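Local coordinates for dITP/XTP pyrophosphatase (Staphylococcus aureus, PDB 4BNQ), which probably hydrolyses non-canonical purine nucleoside triphosphates such as XTP, dITP and ITP to their monophosphates and diphosphate, with magnesium as cofactor, at residues I119-G123 with P124-T128; F74-N77 with G78-G81. All coordinates share one frame; numbering follows the deposited sequence.

Contact 1 of 2, residues I119-G123 with P124-T128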
loop_
_atom_site.group_PDB
_atom_site.type_symbol
_atom_site.label_atom_id
_atom_site.label_comp_id
_atom_site.label_asym_id
_atom_site.label_seq_id
_atom_site.Cartn_x
_atom_site.Cartn_y
_atom_site.Cartn_z
ATOM N N ILE A 119 -10.896 -6.580 0.764
ATOM C CA ILE A 119 -11.462 -6.965 2.056
ATOM C C ILE A 119 -12.775 -6.211 2.229
ATOM O O ILE A 119 -12.794 -4.991 2.095
ATOM C CB ILE A 119 -10.523 -6.538 3.198
ATOM C CG1 ILE A 119 -9.179 -7.267 3.099
ATOM C CG2 ILE A 119 -11.141 -6.802 4.571
ATOM C CD1 ILE A 119 -9.242 -8.767 3.384
ATOM N N SER A 120 -13.876 -6.900 2.518
ATOM C CA SER A 120 -15.092 -6.175 2.884
ATOM C C SER A 120 -15.503 -6.432 4.333
ATOM O O SER A 120 -15.457 -7.570 4.805
ATOM C CB SER A 120 -16.248 -6.497 1.940
ATOM O OG SER A 120 -16.704 -7.807 2.158
ATOM N N MET A 121 -15.905 -5.377 5.033
ATOM C CA MET A 121 -16.393 -5.512 6.404
ATOM C C MET A 121 -17.905 -5.310 6.433
ATOM O O MET A 121 -18.430 -4.362 5.851
ATOM C CB MET A 121 -15.704 -4.497 7.321
ATOM C CG MET A 121 -16.166 -4.541 8.778
ATOM S SD MET A 121 -15.176 -3.464 9.876
ATOM C CE MET A 121 -14.388 -4.768 10.762
ATOM N N SER A 122 -18.609 -6.213 7.101
ATOM C CA SER A 122 -20.051 -6.104 7.189
ATOM C C SER A 122 -20.496 -6.419 8.591
ATOM O O SER A 122 -19.821 -7.154 9.322
ATOM C CB SER A 122 -20.722 -7.057 6.207
ATOM O OG SER A 122 -20.264 -6.786 4.901
ATOM N N GLY A 123 -21.638 -5.861 8.961
ATOM C CA GLY A 123 -22.128 -5.966 10.316
ATOM C C GLY A 123 -23.536 -5.423 10.423
ATOM O O GLY A 123 -24.026 -4.732 9.518
ATOM N N PRO A 124 -24.201 -5.736 11.539
ATOM C CA PRO A 124 -25.599 -5.344 11.769
ATOM C C PRO A 124 -25.782 -3.853 12.039
ATOM O O PRO A 124 -26.909 -3.390 12.009
ATOM C CB PRO A 124 -26.012 -6.177 12.995
ATOM C CG PRO A 124 -24.730 -6.562 13.660
ATOM C CD PRO A 124 -23.673 -6.616 12.596
ATOM N N ASP A 125 -24.703 -3.117 12.275
ATOM C CA ASP A 125 -24.823 -1.702 12.613
ATOM C C ASP A 125 -24.048 -0.762 11.699
ATOM O O ASP A 125 -23.843 0.398 12.051
ATOM C CB ASP A 125 -24.385 -1.470 14.061
ATOM C CG ASP A 125 -25.215 -2.266 15.053
ATOM O OD1 ASP A 125 -26.458 -2.330 14.888
ATOM O OD2 ASP A 125 -24.624 -2.841 15.991
ATOM N N MET A 126 -23.619 -1.255 10.538
ATOM C CA MET A 126 -22.852 -0.448 9.586
ATOM C C MET A 126 -23.243 -0.859 8.182
ATOM O O MET A 126 -23.681 -1.990 7.971
ATOM C CB MET A 126 -21.363 -0.691 9.771
ATOM C CG MET A 126 -20.975 -2.145 9.511
ATOM S SD MET A 126 -19.251 -2.503 9.853
ATOM C CE MET A 126 -18.475 -1.384 8.685
ATOM N N GLU A 127 -23.120 0.059 7.228
ATOM C CA GLU A 127 -23.160 -0.316 5.820
ATOM C C GLU A 127 -21.863 -1.037 5.504
ATOM O O GLU A 127 -20.826 -0.760 6.110
ATOM C CB GLU A 127 -23.272 0.914 4.927
ATOM C CG GLU A 127 -24.646 1.547 4.920
ATOM C CD GLU A 127 -24.723 2.740 3.986
ATOM O OE1 GLU A 127 -23.795 2.914 3.160
ATOM O OE2 GLU A 127 -25.706 3.505 4.079
ATOM N N THR A 128 -21.908 -1.959 4.557
ATOM C CA THR A 128 -20.708 -2.697 4.209
ATOM C C THR A 128 -19.622 -1.775 3.673
ATOM O O THR A 128 -19.899 -0.866 2.885
ATOM C CB THR A 128 -21.007 -3.778 3.189
ATOM O OG1 THR A 128 -21.883 -4.747 3.789
ATOM C CG2 THR A 128 -19.717 -4.453 2.754
HETATM O O HOH W 1 -22.951 -4.288 6.681
#
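A beta hairpin of the antiparallel sheet of this HAM1-family enzyme turns here, where Ser122 and Thr128 meet across its two arms, strands 112-123 and 126-139. The chain reverses through a type I beta turn from Gly123 to Met126. The short strand segments are roughly antiparallel, with 144° between their directions. On one face of the hairpin the two hydroxyls lie close: Ser122 OG is 2.8 Å from Thr128 OG1. A hydrogen bond between them is possible but not settled, because Ser53 OG also bonds to the Ser122 hydroxyl. Matching torsions, chi1 -57° for Ser122 and -65° for Thr128, set each oxygen beside its own backbone N and bring the two together on this face. The Thr128 methyl CG2 lies 4.1 Å from Ser120 CB on the same face. Helix 45-60 covers this side. Ser53 OG bonds to the hydroxyls of both Ser120 and Ser122, and Glu54 OE2 bonds to Thr128 OG1, so the serine and threonine hydroxyls join the hairpin to the helix.

The other face carries the two methionines. Met121 and Met126 cross at about a right angle, and Met121 CG is 3.9 Å from both SD and CE of Met126. Helix 177-191 packs on Met121 through Leu185 and Leu189. Between the arms, Thr128 CA makes a CA-H...O contact of 3.3 Å with Met121 O. Near the turn a water bridges the arms. It accepts from Gly123 N at 3.1 Å and donates to Met126 O at 2.7 Å. Its second proton goes to Thr128 OG1, 3.1 Å away.

Contact 2 of 2, residues F74-N77 with G78-G81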
loop_
_atom_site.group_PDB
_atom_site.type_symbol
_atom_site.label_atom_id
_atom_site.label_comp_id
_atom_site.label_asym_id
_atom_site.label_seq_id
_atom_site.Cartn_x
_atom_site.Cartn_y
_atom_site.Cartn_z
ATOM N N PHE A 74 -0.659 -9.259 -16.867
ATOM C CA PHE A 74 -0.675 -8.292 -17.964
ATOM C C PHE A 74 -0.849 -8.959 -19.340
ATOM O O PHE A 74 -1.846 -8.731 -20.031
ATOM C CB PHE A 74 0.599 -7.429 -17.924
ATOM C CG PHE A 74 0.594 -6.274 -18.909
ATOM C CD1 PHE A 74 0.730 -6.497 -20.281
ATOM C CD2 PHE A 74 0.467 -4.966 -18.464
ATOM C CE1 PHE A 74 0.717 -5.444 -21.184
ATOM C CE2 PHE A 74 0.461 -3.910 -19.365
ATOM C CZ PHE A 74 0.587 -4.156 -20.727
ATOM N N ALA A 75 0.097 -9.812 -19.713
ATOM C CA ALA A 75 0.056 -10.472 -21.023
ATOM C C ALA A 75 -1.242 -11.230 -21.325
ATOM O O ALA A 75 -1.490 -11.579 -22.471
ATOM C CB ALA A 75 1.261 -11.390 -21.206
ATOM N N LEU A 76 -2.065 -11.493 -20.314
ATOM C CA LEU A 76 -3.328 -12.178 -20.560
ATOM C C LEU A 76 -4.490 -11.236 -20.331
ATOM O O LEU A 76 -5.592 -11.684 -20.017
ATOM C CB LEU A 76 -3.466 -13.393 -19.650
ATOM C CG LEU A 76 -2.273 -14.349 -19.591
ATOM C CD1 LEU A 76 -2.580 -15.501 -18.653
ATOM C CD2 LEU A 76 -1.922 -14.874 -20.976
ATOM N N ASN A 77 -4.228 -9.938 -20.506
ATOM C CA ASN A 77 -5.153 -8.851 -20.141
ATOM C C ASN A 77 -6.029 -9.112 -18.893
ATOM O O ASN A 77 -7.257 -8.984 -18.932
ATOM C CB ASN A 77 -5.968 -8.340 -21.351
ATOM C CG ASN A 77 -6.918 -9.381 -21.911
ATOM O OD1 ASN A 77 -8.109 -9.389 -21.587
ATOM N ND2 ASN A 77 -6.403 -10.254 -22.774
ATOM N N GLY A 78 -5.375 -9.470 -17.786
ATOM C CA GLY A 78 -6.047 -9.563 -16.505
ATOM C C GLY A 78 -6.486 -10.954 -16.093
ATOM O O GLY A 78 -7.089 -11.117 -15.033
ATOM N N GLU A 79 -6.213 -11.966 -16.903
ATOM C CA GLU A 79 -6.496 -13.323 -16.435
ATOM C C GLU A 79 -5.463 -13.653 -15.375
ATOM O O GLU A 79 -4.360 -13.116 -15.405
ATOM C CB GLU A 79 -6.368 -14.354 -17.553
ATOM C CG GLU A 79 -7.496 -14.419 -18.558
ATOM C CD GLU A 79 -7.201 -15.452 -19.644
ATOM O OE1 GLU A 79 -6.560 -15.104 -20.673
ATOM O OE2 GLU A 79 -7.582 -16.627 -19.442
ATOM N N PRO A 80 -5.796 -14.564 -14.453
ATOM C CA PRO A 80 -7.092 -15.219 -14.218
ATOM C C PRO A 80 -8.164 -14.319 -13.581
ATOM O O PRO A 80 -9.339 -14.685 -13.622
ATOM C CB PRO A 80 -6.746 -16.314 -13.206
ATOM C CG PRO A 80 -5.303 -16.580 -13.384
ATOM C CD PRO A 80 -4.690 -15.264 -13.773
ATOM N N GLY A 81 -7.770 -13.207 -12.966
ATOM C CA GLY A 81 -8.713 -12.303 -12.325
ATOM C C GLY A 81 -9.681 -12.988 -11.369
ATOM O O GLY A 81 -9.281 -13.855 -10.594
#
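Leu76 and Glu79 meet across a tight turn, with their side chains crossing at about a right angle. The beta carbons make the nearest apolar approach: Leu76 CB is 3.7 Å from Glu79 CB. Leu76 CD1 reaches the same Glu79 CB at 4.1 Å. Glu79 CG stands beside its own backbone N (chi1 -76°), and the chain is extended beyond it. This places OE1 of Glu79 near Leu76 CB, at 3.7 Å, and about as near to the carbonyl Leu76 O. The turn is a type I' beta turn from Leu76 to Glu79. It links strand 64-73 to the short strand 79-80, outermost in the sheet within this chain. Glu79 N donates to Leu76 O at 3.2 Å, with a fairly straight N-H...O angle of 162°. The donor stands above the carbonyl plane, 63° out of it. Asn77 and Gly78 fill the two corners with positive phi, a backbone shape that suits glycine at the second. The Glu79 carboxylate also has partners beyond the turn: a weak hydrogen bond between OE2 and Tyr87 OH and a long, weak ion pair between OE1 and Lys104 NZ. On the preceding side of the turn, the Phe74 ring makes a cation-pi contact with Arg112.

How the contacts relate
Both contacts are local chain reversals belonging to the same antiparallel sheet, with centres about 30 Å apart and nearest atoms about 14 Å apart. Contact 1 is partly buried and joins two long strands, with a helix against each face of them, while Pro124 and Asp125 in its turn are exposed. Contact 2 lies at the surface and leads from a long strand to a short one, outermost within this chain. The chemistry follows the setting. In contact 1 hydroxyls and sulfur-bearing side chains take opposite faces, and a water spans the arms. Contact 2 is closed by one direct backbone bond and has a glycine corner, with a carboxylate near the CB and carbonyl of a leucine.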